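Local coordinates for flavin-dependent monooxygenase, oxygenase subunit HsaA (Rhodococcus sp., PDB 2RFQ), which hydroxylates the steroid-derived phenol 3-HSA to the catechol 3,4-DHSA with reduced FMN and molecular oxygen during cholesterol breakdown, at residues V91-L96 / V114-S119; L96-Q101 / L216-L221; S100-E105 / P203-L208; A148-L153 / S168-R173; V164-F169 / L208-M213. One frame throughout, in Å; residues are numbered along the deposited sequence.

Interaction 1 of 5, residues V91-L96 / V114-S119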
# COMPACT_ATOMS: atom_id res chain seq x y z
N VAL A 91 10.31 18.86 -26.45
CA VAL A 91 11.56 18.12 -26.34
C VAL A 91 12.13 17.77 -27.72
O VAL A 91 13.33 17.55 -27.86
CB VAL A 91 11.44 16.88 -25.42
CG1 VAL A 91 11.08 15.63 -26.23
CG2 VAL A 91 12.77 16.67 -24.68
N HIS A 92 11.27 17.74 -28.74
CA HIS A 92 11.78 17.45 -30.09
C HIS A 92 12.72 18.54 -30.58
O HIS A 92 13.54 18.28 -31.44
CB HIS A 92 10.63 17.26 -31.07
CG HIS A 92 9.73 16.14 -30.68
ND1 HIS A 92 8.38 16.13 -30.97
CD2 HIS A 92 9.97 15.02 -29.96
CE1 HIS A 92 7.84 15.03 -30.47
NE2 HIS A 92 8.78 14.34 -29.86
N ASN A 93 12.61 19.74 -30.02
CA ASN A 93 13.52 20.84 -30.40
C ASN A 93 14.91 20.65 -29.81
O ASN A 93 15.90 21.10 -30.38
CB ASN A 93 12.90 22.21 -30.06
CG ASN A 93 11.70 22.53 -30.95
OD1 ASN A 93 11.42 21.81 -31.92
ND2 ASN A 93 10.95 23.58 -30.61
N TRP A 94 14.95 19.94 -28.70
CA TRP A 94 16.19 19.46 -28.12
C TRP A 94 16.76 18.33 -29.01
O TRP A 94 17.95 18.33 -29.36
CB TRP A 94 15.93 18.94 -26.68
CG TRP A 94 17.15 18.38 -25.97
CD1 TRP A 94 17.99 19.05 -25.11
CD2 TRP A 94 17.65 17.03 -26.05
NE1 TRP A 94 19.01 18.21 -24.68
CE2 TRP A 94 18.81 16.97 -25.22
CE3 TRP A 94 17.23 15.88 -26.72
CZ2 TRP A 94 19.54 15.80 -25.06
CZ3 TRP A 94 18.00 14.69 -26.56
CH2 TRP A 94 19.13 14.68 -25.74
N HIS A 95 15.92 17.37 -29.36
CA HIS A 95 16.38 16.23 -30.18
C HIS A 95 16.92 16.71 -31.53
O HIS A 95 18.00 16.26 -31.96
CB HIS A 95 15.22 15.23 -30.39
CG HIS A 95 15.66 13.91 -30.97
ND1 HIS A 95 14.76 12.94 -31.35
CD2 HIS A 95 16.89 13.41 -31.23
CE1 HIS A 95 15.41 11.89 -31.82
NE2 HIS A 95 16.71 12.14 -31.75
N LEU A 96 16.23 17.65 -32.17
CA LEU A 96 16.69 18.12 -33.48
C LEU A 96 18.06 18.81 -33.42
O LEU A 96 18.80 18.79 -34.39
CB LEU A 96 15.66 19.04 -34.13
CG LEU A 96 15.92 19.38 -35.60
CD1 LEU A 96 15.95 18.14 -36.48
CD2 LEU A 96 14.91 20.41 -36.14
N VAL A 114 8.80 26.36 -36.57
CA VAL A 114 8.29 25.07 -37.04
C VAL A 114 8.39 24.01 -35.92
O VAL A 114 9.36 24.00 -35.16
CB VAL A 114 9.04 24.63 -38.32
CG1 VAL A 114 8.81 23.14 -38.62
CG2 VAL A 114 8.59 25.52 -39.49
N ARG A 115 7.37 23.15 -35.83
CA ARG A 115 7.28 22.09 -34.82
C ARG A 115 7.41 20.71 -35.45
O ARG A 115 7.13 20.51 -36.65
CB ARG A 115 5.95 22.18 -34.07
CG ARG A 115 5.87 23.38 -33.13
CD ARG A 115 4.54 23.39 -32.40
NE ARG A 115 3.43 23.91 -33.20
CZ ARG A 115 3.15 25.21 -33.32
NH1 ARG A 115 3.93 26.15 -32.75
NH2 ARG A 115 2.11 25.59 -34.06
N ILE A 116 7.81 19.77 -34.61
CA ILE A 116 8.10 18.39 -35.03
C ILE A 116 7.33 17.49 -34.07
O ILE A 116 7.31 17.78 -32.87
CB ILE A 116 9.63 18.12 -34.86
CG1 ILE A 116 10.47 19.06 -35.73
CG2 ILE A 116 10.01 16.68 -35.21
CD1 ILE A 116 11.09 20.19 -34.93
N SER A 117 6.68 16.44 -34.58
CA SER A 117 6.04 15.46 -33.68
C SER A 117 6.89 14.20 -33.71
O SER A 117 7.88 14.14 -34.45
CB SER A 117 4.57 15.19 -34.05
OG SER A 117 4.45 14.42 -35.24
N SER A 118 6.55 13.20 -32.89
CA SER A 118 7.37 11.99 -32.92
C SER A 118 6.59 10.74 -32.69
O SER A 118 5.43 10.78 -32.25
CB SER A 118 8.44 12.05 -31.83
OG SER A 118 7.81 11.98 -30.55
N SER A 119 7.23 9.61 -32.96
CA SER A 119 6.77 8.33 -32.44
C SER A 119 8.02 7.50 -32.36
O SER A 119 8.56 7.10 -33.39
CB SER A 119 5.72 7.71 -33.36
OG SER A 119 5.28 6.44 -32.87
O HOH W 1 8.90 20.77 -32.06
O HOH W 2 9.16 24.80 -32.40
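His92, in the last turns of helix 80-96, faces Ile116 of segment 114-119, their CA atoms 6.2 Å apart; the local axes approach to 8.4 Å and cross nearly perpendicularly, at 88°. The imidazole reaches the strand with its two nitrogens. ND1 donates to Ile116 O at 2.7 Å, with the carbonyl oxygen at the ring edge, close to its plane, and the N-H coming from above the plane of the peptide carbonyl. NE2 sits 2.6 Å from Ser118 OG. His92 CB is directed at the strand, and chi1 -60° sets CG anti to the carbonyl carbon, beside the backbone N. An alanine at His92 would probably leave Ile116 O without its side-chain donor and open a gap beside Ser118. One turn along, Leu96 CD2 packs on Ile116 CD1 at 4.0 Å, the two side chains meeting at about a right angle. Asn93 works through water: one molecule receives a bond from Ile116 N at 2.9 Å and donates to Asn93 OD1, while a second takes a bond from Asn93 ND2 and donates to Val114 O. Asn93 ND2 also binds Phe50 O. This is helix-on-sheet packing where the helical N-terminal domain of the acyl-CoA dehydrogenase fold meets the beta domain, beside Ser118 and Ser119, which by similarity bind FMN.

Interaction 2 of 5, residues L96-Q101 / L216-L221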
# COMPACT_ATOMS: atom_id res chain seq x y z
N LEU A 96 16.23 17.65 -32.17
CA LEU A 96 16.69 18.12 -33.48
C LEU A 96 18.06 18.81 -33.42
O LEU A 96 18.80 18.79 -34.39
CB LEU A 96 15.66 19.04 -34.13
CG LEU A 96 15.92 19.38 -35.60
CD1 LEU A 96 15.95 18.14 -36.48
CD2 LEU A 96 14.91 20.41 -36.14
N ALA A 97 18.38 19.43 -32.28
CA ALA A 97 19.69 20.06 -32.07
C ALA A 97 20.84 19.09 -32.25
O ALA A 97 21.98 19.51 -32.45
CB ALA A 97 19.74 20.67 -30.69
N LEU A 98 20.54 17.78 -32.12
CA LEU A 98 21.55 16.74 -32.21
C LEU A 98 21.73 16.23 -33.64
O LEU A 98 22.77 15.65 -33.96
CB LEU A 98 21.23 15.57 -31.26
CG LEU A 98 21.00 15.89 -29.78
CD1 LEU A 98 20.51 14.65 -29.02
CD2 LEU A 98 22.28 16.39 -29.16
N PHE A 99 20.73 16.48 -34.50
CA PHE A 99 20.84 16.10 -35.90
C PHE A 99 21.88 17.00 -36.59
O PHE A 99 22.31 18.03 -36.04
CB PHE A 99 19.50 16.24 -36.65
CG PHE A 99 18.53 15.10 -36.42
CD1 PHE A 99 18.18 14.24 -37.47
CD2 PHE A 99 17.90 14.94 -35.18
CE1 PHE A 99 17.21 13.21 -37.27
CE2 PHE A 99 16.95 13.92 -34.97
CZ PHE A 99 16.60 13.06 -36.02
N SER A 100 22.25 16.61 -37.80
CA SER A 100 23.19 17.40 -38.60
C SER A 100 22.69 18.84 -38.74
O SER A 100 21.46 19.11 -38.73
CB SER A 100 23.34 16.78 -39.99
OG SER A 100 22.13 16.93 -40.73
N GLN A 101 23.64 19.77 -38.90
CA GLN A 101 23.32 21.15 -39.16
C GLN A 101 22.38 21.26 -40.36
O GLN A 101 21.46 22.09 -40.38
CB GLN A 101 24.60 21.95 -39.41
CG GLN A 101 24.36 23.40 -39.79
CD GLN A 101 23.90 24.25 -38.62
OE1 GLN A 101 24.21 23.97 -37.46
NE2 GLN A 101 23.15 25.32 -38.93
N LEU A 216 28.11 10.73 -27.55
CA LEU A 216 28.44 12.16 -27.70
C LEU A 216 29.08 12.50 -29.05
O LEU A 216 29.85 13.47 -29.17
CB LEU A 216 29.29 12.66 -26.52
CG LEU A 216 28.57 12.62 -25.17
CD1 LEU A 216 29.53 12.55 -23.98
CD2 LEU A 216 27.60 13.81 -25.03
N THR A 217 28.72 11.72 -30.07
CA THR A 217 29.16 11.97 -31.43
C THR A 217 28.04 12.47 -32.37
O THR A 217 28.27 12.57 -33.57
CB THR A 217 29.85 10.75 -32.10
OG1 THR A 217 28.93 9.66 -32.24
CG2 THR A 217 31.08 10.30 -31.30
N ALA A 218 26.87 12.80 -31.83
CA ALA A 218 25.80 13.34 -32.68
C ALA A 218 26.33 14.57 -33.39
O ALA A 218 27.02 15.39 -32.76
CB ALA A 218 24.54 13.68 -31.87
N PRO A 219 26.07 14.70 -34.71
CA PRO A 219 26.70 15.76 -35.49
C PRO A 219 26.30 17.19 -35.11
O PRO A 219 27.06 18.12 -35.35
CB PRO A 219 26.27 15.46 -36.94
CG PRO A 219 25.05 14.64 -36.82
CD PRO A 219 25.22 13.84 -35.55
N GLY A 220 25.10 17.34 -34.52
CA GLY A 220 24.60 18.68 -34.11
C GLY A 220 25.39 19.30 -32.98
O GLY A 220 25.32 20.52 -32.77
N LEU A 221 26.11 18.47 -32.23
CA LEU A 221 26.90 18.94 -31.08
C LEU A 221 28.07 19.83 -31.51
O LEU A 221 28.62 20.56 -30.69
CB LEU A 221 27.45 17.77 -30.27
CG LEU A 221 26.42 16.88 -29.57
CD1 LEU A 221 27.16 15.77 -28.87
CD2 LEU A 221 25.56 17.68 -28.59
O HOH W 3 24.26 22.04 -35.40
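Leu98, Gly220 and Pro219 carry this loop-to-loop contact, in which the type I beta turn Leu96-Phe99, between helices 80-96 and 101-108, meets the segment 216-221 that follows helix 210-214. Gly220 lies against the turn, its CA 4.1 Å from that of Leu98. Its N-H bonds to Leu98 O at 2.9 Å, approaching from well above the carbonyl plane. On the same residue, CA makes a C-H...O contact with Ala97 O at 3.2 Å and also lies close to Phe99 O, so backbone sits directly on backbone; a side chain on this CA would run into the Ala97 carbonyl. Leu98 CG is anti to the carbonyl carbon (chi1 -54°). Its CB touches Ala218 CB at 3.9 Å, and its CD2 meets Leu221 CD2 at 3.6 Å, where the two leucines run side by side and point the same way. Pro219 packs on the end of the turn and the residue after it: CD rests 3.4 Å from Leu98 O, while CG reaches the backbone of Ser100, the N-cap of helix 101-108. Leu208 of strand 207-209 touches Leu98, Ala218 and Pro219, so the paired loops also pack against the beta domain. Toward helix 101-108, a water donates to both Gln101 OE1, at 2.8 Å, and Gly220 O, at 3.2 Å.

Interaction 3 of 5, residues S100-E105 / P203-L208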
# COMPACT_ATOMS: atom_id res chain seq x y z
N SER A 100 22.25 16.61 -37.80
CA SER A 100 23.19 17.40 -38.60
C SER A 100 22.69 18.84 -38.74
O SER A 100 21.46 19.11 -38.73
CB SER A 100 23.34 16.78 -39.99
OG SER A 100 22.13 16.93 -40.73
N GLN A 101 23.64 19.77 -38.90
CA GLN A 101 23.32 21.15 -39.16
C GLN A 101 22.38 21.26 -40.36
O GLN A 101 21.46 22.09 -40.38
CB GLN A 101 24.60 21.95 -39.41
CG GLN A 101 24.36 23.40 -39.79
CD GLN A 101 23.90 24.25 -38.62
OE1 GLN A 101 24.21 23.97 -37.46
NE2 GLN A 101 23.15 25.32 -38.93
N GLN A 102 22.60 20.42 -41.37
CA GLN A 102 21.80 20.49 -42.60
C GLN A 102 20.36 20.13 -42.31
O GLN A 102 19.44 20.76 -42.83
CB GLN A 102 22.39 19.57 -43.67
CG GLN A 102 21.70 19.67 -45.02
CD GLN A 102 22.29 18.67 -46.03
OE1 GLN A 102 23.36 18.08 -45.80
NE2 GLN A 102 21.60 18.48 -47.15
N ALA A 103 20.15 19.12 -41.46
CA ALA A 103 18.78 18.73 -41.07
C ALA A 103 18.08 19.87 -40.32
O ALA A 103 16.91 20.18 -40.57
CB ALA A 103 18.81 17.47 -40.20
N GLN A 104 18.80 20.52 -39.41
CA GLN A 104 18.22 21.68 -38.69
C GLN A 104 17.87 22.81 -39.65
O GLN A 104 16.84 23.45 -39.51
CB GLN A 104 19.18 22.20 -37.64
CG GLN A 104 19.49 21.21 -36.54
CD GLN A 104 20.68 21.66 -35.71
OE1 GLN A 104 20.68 22.76 -35.17
NE2 GLN A 104 21.71 20.81 -35.65
N GLU A 105 18.74 23.06 -40.63
CA GLU A 105 18.47 24.05 -41.66
C GLU A 105 17.22 23.65 -42.48
O GLU A 105 16.37 24.50 -42.78
CB GLU A 105 19.69 24.23 -42.57
CG GLU A 105 19.45 25.17 -43.77
CD GLU A 105 19.38 26.65 -43.40
OE1 GLU A 105 19.97 27.06 -42.37
OE2 GLU A 105 18.75 27.42 -44.17
N PRO A 203 16.94 11.12 -46.67
CA PRO A 203 18.38 11.26 -46.90
C PRO A 203 19.20 11.05 -45.63
O PRO A 203 18.72 11.33 -44.53
CB PRO A 203 18.52 12.70 -47.39
CG PRO A 203 17.36 13.40 -46.75
CD PRO A 203 16.23 12.41 -46.77
N THR A 204 20.43 10.57 -45.80
CA THR A 204 21.38 10.30 -44.72
C THR A 204 21.42 11.40 -43.66
O THR A 204 21.38 11.11 -42.45
CB THR A 204 22.79 10.08 -45.28
OG1 THR A 204 22.75 8.97 -46.18
CG2 THR A 204 23.79 9.81 -44.16
N HIS A 205 21.49 12.65 -44.09
CA HIS A 205 21.65 13.76 -43.13
C HIS A 205 20.44 13.95 -42.21
O HIS A 205 20.54 14.63 -41.20
CB HIS A 205 22.04 15.07 -43.84
CG HIS A 205 20.91 15.73 -44.57
ND1 HIS A 205 20.57 15.41 -45.86
CD2 HIS A 205 20.06 16.72 -44.18
CE1 HIS A 205 19.55 16.16 -46.24
NE2 HIS A 205 19.23 16.96 -45.24
N ARG A 206 19.33 13.34 -42.58
CA ARG A 206 18.09 13.44 -41.80
C ARG A 206 17.83 12.20 -40.93
O ARG A 206 16.71 11.96 -40.47
CB ARG A 206 16.91 13.68 -42.75
CG ARG A 206 16.91 15.06 -43.37
CD ARG A 206 15.57 15.29 -44.05
NE ARG A 206 15.58 16.47 -44.92
CZ ARG A 206 14.74 16.63 -45.93
NH1 ARG A 206 13.82 15.70 -46.20
NH2 ARG A 206 14.80 17.73 -46.68
N VAL A 207 18.89 11.43 -40.66
CA VAL A 207 18.75 10.24 -39.81
C VAL A 207 19.80 10.27 -38.70
O VAL A 207 20.97 10.54 -38.95
CB VAL A 207 18.88 8.95 -40.66
CG1 VAL A 207 18.77 7.70 -39.77
CG2 VAL A 207 17.81 8.94 -41.72
N LEU A 208 19.37 10.01 -37.46
CA LEU A 208 20.28 10.09 -36.32
C LEU A 208 20.20 8.86 -35.45
O LEU A 208 19.13 8.50 -34.97
CB LEU A 208 19.96 11.32 -35.47
CG LEU A 208 20.81 11.53 -34.21
CD1 LEU A 208 22.29 11.73 -34.52
CD2 LEU A 208 20.29 12.73 -33.42
O HOH W 4 21.57 13.99 -38.64
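Ser100 and the first turn of helix 101-108 meet the short 3-10 turn at Thr204-His205, with the Ala103 and Arg206 CA atoms 5.4 Å apart and those of Ser100 and His205 at 6.0 Å. Ser100 OG donates to His205 O at 2.8 Å while accepting from Ala103 N at 3.0 Å, so the hydroxyl that caps the helix also ties it to the neighbouring turn. The same carbonyl takes a second bond from a water held by Ser100 N, and Ala103 CB rests against it. Beyond the cap, the Gln102 amide stacks on the His205 imidazole, the planes only 10° apart. Gln102 NE2 lies toward the rim of that face, 3.2 Å from His205 CE1, and Gln102 CG adds a CH-pi contact 3.8 Å from the ring centroid. Arg206 CG covers the opposite face, leaving the imidazole sandwiched. Asp106 accepts from His205 NE2, which probably limits the ring's rotation, and it also forms a salt bridge with Arg206 NE. The arrangement is a serine N-cap, used here at the protein surface to join a helix of the N-terminal domain to the turn leading into strand 207-209.

Interaction 4 of 5, residues A148-L153 / S168-R173. With 1PS (3-pyridinium-1-ylpropane-1-sulfonate), chain F.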
# COMPACT_ATOMS: atom_id res chain seq x y z
N ALA A 148 2.34 19.83 -36.13
CA ALA A 148 3.74 19.77 -36.54
C ALA A 148 3.80 19.60 -38.05
O ALA A 148 2.84 19.13 -38.65
CB ALA A 148 4.45 18.58 -35.84
N SER A 149 4.94 19.97 -38.64
CA SER A 149 5.11 19.84 -40.09
C SER A 149 6.27 18.90 -40.44
O SER A 149 6.62 18.74 -41.62
CB SER A 149 5.28 21.22 -40.76
OG SER A 149 6.39 21.87 -40.24
N TRP A 150 6.83 18.27 -39.41
CA TRP A 150 7.83 17.20 -39.54
C TRP A 150 7.59 16.19 -38.44
O TRP A 150 6.97 16.51 -37.42
CB TRP A 150 9.24 17.74 -39.28
CG TRP A 150 9.75 18.68 -40.35
CD1 TRP A 150 9.42 20.01 -40.48
CD2 TRP A 150 10.69 18.39 -41.40
NE1 TRP A 150 10.08 20.55 -41.55
CE2 TRP A 150 10.86 19.59 -42.14
CE3 TRP A 150 11.39 17.24 -41.80
CZ2 TRP A 150 11.72 19.67 -43.26
CZ3 TRP A 150 12.26 17.32 -42.92
CH2 TRP A 150 12.40 18.54 -43.63
N ALA A 151 8.09 14.97 -38.64
CA ALA A 151 8.07 13.97 -37.57
C ALA A 151 9.42 13.32 -37.45
O ALA A 151 10.13 13.18 -38.45
CB ALA A 151 7.01 12.90 -37.84
N VAL A 152 9.79 12.96 -36.22
CA VAL A 152 10.93 12.07 -36.02
C VAL A 152 10.41 10.73 -35.54
O VAL A 152 9.63 10.62 -34.58
CB VAL A 152 11.98 12.66 -35.05
CG1 VAL A 152 12.74 13.80 -35.71
CG2 VAL A 152 11.34 13.11 -33.73
N LEU A 153 10.81 9.70 -36.29
CA LEU A 153 10.17 8.40 -36.21
C LEU A 153 11.22 7.34 -35.91
O LEU A 153 12.19 7.21 -36.65
CB LEU A 153 9.44 8.10 -37.53
CG LEU A 153 8.35 9.13 -37.88
CD1 LEU A 153 7.81 8.89 -39.28
CD2 LEU A 153 7.23 9.09 -36.86
N SER A 168 16.38 7.62 -35.41
CA SER A 168 15.19 8.40 -35.72
C SER A 168 15.28 8.92 -37.15
O SER A 168 16.29 9.50 -37.54
CB SER A 168 15.03 9.60 -34.77
OG SER A 168 14.82 9.16 -33.44
N PHE A 169 14.21 8.70 -37.91
CA PHE A 169 14.10 9.25 -39.25
C PHE A 169 13.33 10.55 -39.19
O PHE A 169 12.18 10.59 -38.70
CB PHE A 169 13.34 8.26 -40.15
CG PHE A 169 13.95 6.89 -40.20
CD1 PHE A 169 15.05 6.62 -41.03
CD2 PHE A 169 13.43 5.86 -39.42
CE1 PHE A 169 15.61 5.35 -41.04
CE2 PHE A 169 13.99 4.57 -39.45
CZ PHE A 169 15.07 4.32 -40.26
N LEU A 170 13.94 11.63 -39.69
CA LEU A 170 13.27 12.94 -39.74
C LEU A 170 12.59 13.07 -41.11
O LEU A 170 13.27 13.04 -42.15
CB LEU A 170 14.30 14.08 -39.55
CG LEU A 170 13.83 15.53 -39.79
CD1 LEU A 170 12.80 16.00 -38.75
CD2 LEU A 170 15.08 16.48 -39.81
N ILE A 171 11.27 13.20 -41.10
CA ILE A 171 10.47 13.16 -42.33
C ILE A 171 9.51 14.36 -42.37
O ILE A 171 8.85 14.64 -41.36
CB ILE A 171 9.67 11.84 -42.43
CG1 ILE A 171 10.63 10.64 -42.27
CG2 ILE A 171 8.89 11.78 -43.76
CD1 ILE A 171 10.03 9.23 -42.60
N PRO A 172 9.45 15.07 -43.52
CA PRO A 172 8.53 16.20 -43.54
C PRO A 172 7.10 15.75 -43.79
O PRO A 172 6.87 14.70 -44.37
CB PRO A 172 9.04 17.03 -44.73
CG PRO A 172 9.55 15.96 -45.71
CD PRO A 172 10.21 14.94 -44.79
N ARG A 173 6.14 16.57 -43.37
CA ARG A 173 4.74 16.19 -43.47
C ARG A 173 4.22 15.94 -44.89
O ARG A 173 3.27 15.19 -45.07
CB ARG A 173 3.86 17.20 -42.73
CG ARG A 173 2.41 16.76 -42.57
CD ARG A 173 1.81 17.50 -41.42
NE ARG A 173 0.38 17.27 -41.39
CZ ARG A 173 -0.44 17.82 -40.49
NH1 ARG A 173 0.06 18.61 -39.54
NH2 ARG A 173 -1.76 17.55 -40.55
S1 1PS F . -2.04 15.02 -43.41
O1 1PS F . -2.43 13.59 -43.49
O2 1PS F . -2.70 15.67 -42.24
O3 1PS F . -0.56 15.23 -43.32
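Trp150 and Pro172 form a non-hydrogen-bonded pair near the open end of the beta hairpin made by strands 150-159 and 162-172, antiparallel neighbours in the beta domain. Regular bonds link the hydrogen-bonded pairs Ala151-Ile171 and Leu153-Phe169, among them Ala151 N to Ile171 O at 2.8 Å. On the face shared by Trp150, Val152, Leu170 and Pro172, the indole lies across the proline: Pro172 CB stands 3.6 Å from the centroid of the six-membered ring, almost on its normal, while Leu170 CD1 reaches both Trp150 CE3 and Val152 CG1. The other face brings Leu153 CD1 against Ile171 CD1.

Where the strands end, Arg173 can be followed outward. Its backbone N bonds to Ser149 O, and CB rests 3.3 Å from that same oxygen. CG, anti to the backbone N (chi1 -170°), comes near the sulfonate oxygen O3 of the bound 3-pyridinium-1-ylpropane-1-sulfonate, and CD passes 3.4 Å from Ala148 O. From there NE donates to sulfonate O3 at 3.0 Å. NH1 donates to Ala148 O at 3.0 Å, the oxygen close to the guanidinium plane and the bond nearly along the C=O axis. Asp146 forms a salt bridge with NH2, probably steadying the positive group; the same NH2 donates to sulfonate O2 at 2.7 Å, with an N-H...O angle of 168°.

Interaction 5 of 5, residues V164-F169 / L208-M213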
# COMPACT_ATOMS: atom_id res chain seq x y z
N VAL A 164 20.48 -3.15 -37.99
CA VAL A 164 21.89 -2.92 -37.67
C VAL A 164 22.09 -1.69 -36.78
O VAL A 164 23.19 -1.45 -36.29
CB VAL A 164 22.74 -2.78 -38.95
CG1 VAL A 164 22.80 -4.12 -39.70
CG2 VAL A 164 22.19 -1.68 -39.85
N ASP A 165 21.02 -0.92 -36.58
CA ASP A 165 21.12 0.32 -35.82
C ASP A 165 19.71 0.68 -35.43
O ASP A 165 18.77 0.17 -36.03
CB ASP A 165 21.70 1.43 -36.70
CG ASP A 165 22.21 2.64 -35.90
OD1 ASP A 165 22.19 2.66 -34.65
OD2 ASP A 165 22.66 3.60 -36.57
N PHE A 166 19.55 1.52 -34.41
CA PHE A 166 18.23 2.05 -34.09
C PHE A 166 18.34 3.55 -34.12
O PHE A 166 19.17 4.13 -33.43
CB PHE A 166 17.75 1.59 -32.73
CG PHE A 166 16.27 1.80 -32.53
CD1 PHE A 166 15.37 0.76 -32.76
CD2 PHE A 166 15.78 3.05 -32.15
CE1 PHE A 166 13.99 0.96 -32.59
CE2 PHE A 166 14.41 3.27 -31.99
CZ PHE A 166 13.51 2.22 -32.21
N VAL A 167 17.49 4.17 -34.94
CA VAL A 167 17.66 5.57 -35.31
C VAL A 167 16.32 6.31 -35.25
O VAL A 167 15.27 5.68 -35.07
CB VAL A 167 18.20 5.67 -36.76
CG1 VAL A 167 19.52 4.92 -36.91
CG2 VAL A 167 17.17 5.12 -37.74
N SER A 168 16.38 7.62 -35.41
CA SER A 168 15.19 8.40 -35.72
C SER A 168 15.28 8.92 -37.15
O SER A 168 16.29 9.50 -37.54
CB SER A 168 15.03 9.60 -34.77
OG SER A 168 14.82 9.16 -33.44
N PHE A 169 14.21 8.70 -37.91
CA PHE A 169 14.10 9.25 -39.25
C PHE A 169 13.33 10.55 -39.19
O PHE A 169 12.18 10.59 -38.70
CB PHE A 169 13.34 8.26 -40.15
CG PHE A 169 13.95 6.89 -40.20
CD1 PHE A 169 15.05 6.62 -41.03
CD2 PHE A 169 13.43 5.86 -39.42
CE1 PHE A 169 15.61 5.35 -41.04
CE2 PHE A 169 13.99 4.57 -39.45
CZ PHE A 169 15.07 4.32 -40.26
N LEU A 208 19.37 10.01 -37.46
CA LEU A 208 20.28 10.09 -36.32
C LEU A 208 20.20 8.86 -35.45
O LEU A 208 19.13 8.50 -34.97
CB LEU A 208 19.96 11.32 -35.47
CG LEU A 208 20.81 11.53 -34.21
CD1 LEU A 208 22.29 11.73 -34.52
CD2 LEU A 208 20.29 12.73 -33.42
N SER A 209 21.35 8.22 -35.23
CA SER A 209 21.40 7.02 -34.40
C SER A 209 21.36 7.37 -32.91
O SER A 209 22.05 8.27 -32.47
CB SER A 209 22.69 6.25 -34.70
OG SER A 209 22.84 5.22 -33.74
N PHE A 210 20.56 6.66 -32.13
CA PHE A 210 20.61 6.84 -30.68
C PHE A 210 21.98 6.47 -30.08
O PHE A 210 22.39 7.06 -29.07
CB PHE A 210 19.50 6.06 -30.01
CG PHE A 210 18.15 6.66 -30.21
CD1 PHE A 210 17.74 7.77 -29.46
CD2 PHE A 210 17.31 6.17 -31.20
CE1 PHE A 210 16.47 8.33 -29.65
CE2 PHE A 210 16.04 6.73 -31.41
CZ PHE A 210 15.63 7.81 -30.63
N LYS A 211 22.70 5.53 -30.70
CA LYS A 211 24.06 5.19 -30.25
C LYS A 211 25.02 6.37 -30.42
O LYS A 211 25.85 6.62 -29.55
CB LYS A 211 24.59 3.94 -30.99
CG LYS A 211 25.86 3.33 -30.38
CD LYS A 211 25.63 2.94 -28.91
CE LYS A 211 26.76 2.07 -28.36
NZ LYS A 211 26.68 1.99 -26.86
N ALA A 212 24.90 7.10 -31.53
CA ALA A 212 25.72 8.30 -31.78
C ALA A 212 25.43 9.34 -30.72
O ALA A 212 26.33 10.04 -30.26
CB ALA A 212 25.43 8.87 -33.16
N MSE A 213 24.16 9.46 -30.35
CA MSE A 213 23.79 10.38 -29.30
C MSE A 213 24.47 10.00 -27.99
O MSE A 213 25.11 10.85 -27.35
CB MSE A 213 22.27 10.43 -29.13
CG MSE A 213 21.60 11.16 -30.26
SE MSE A 213 19.67 10.87 -30.28
CE MSE A 213 19.26 11.26 -28.36
O HOH W 5 21.08 3.13 -31.79
O HOH W 6 17.67 9.49 -32.76
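Phe166 and Phe210 meet rim to rim, their side chains side by side and pointing the same way, with planes 38° apart and Phe166 CD2 3.6 Å from Phe210 CD2, which lies at the edge of the Phe166 ring, in its plane. The Phe210 ring has a water over the centre of one face, and Phe166 O lies at its edge, near the ring plane. That water also donates to Leu208 O and is hydrogen-bonded to Ser168 OG; the serine oxygen itself comes 3.2 Å from Phe210 CZ. Trp233 meets Phe210 from outside the two segments. Strands 162-172 and 207-209 run antiparallel, Ser168 and Leu208 forming a hydrogen-bonded pair in which Ser168 N reaches Leu208 O at 2.9 Å. The pairing carries on into the helix start, where Phe210 N donates to Phe166 O at 3.2 Å, in the carbonyl plane. Ser209 is the N-cap of helix 210-214. Its OG, anti to the backbone N (chi1 170°), accepts a weak capping bond from Lys211 N and donates to the syn lone pair of Asp165 OD1 at 2.8 Å. An alanine at Asp165 would probably leave the Ser209 hydroxyl without its carboxylate acceptor and less firmly held at the cap. A second water donates to both Asp165 OD1 and Phe166 O, the latter at 2.7 Å, and accepts from Lys211 N.

All five contacts lie on the same side of the chain's centre, and interactions 1 and 3 join the N-terminal helices to the beta domain. Helix 80-96, the turn after it and helix 101-108 supply the first segments of interactions 1, 2 and 3 in succession. Interactions 4 and 5 are built on strand 162-172, which pairs with strand 150-159 in one and strand 207-209 in the other, their centres about 15 Å apart. Interactions 1 and 4, about 8 Å apart, join through neighbouring strands 116-119 and 150-159; interactions 2 and 3, also about 8 Å apart, share Ser100 and Gln101. Interaction 1 holds Ser118 and Ser119, and interactions 4 and 5 lie near Tyr120, all FMN-binding by similarity.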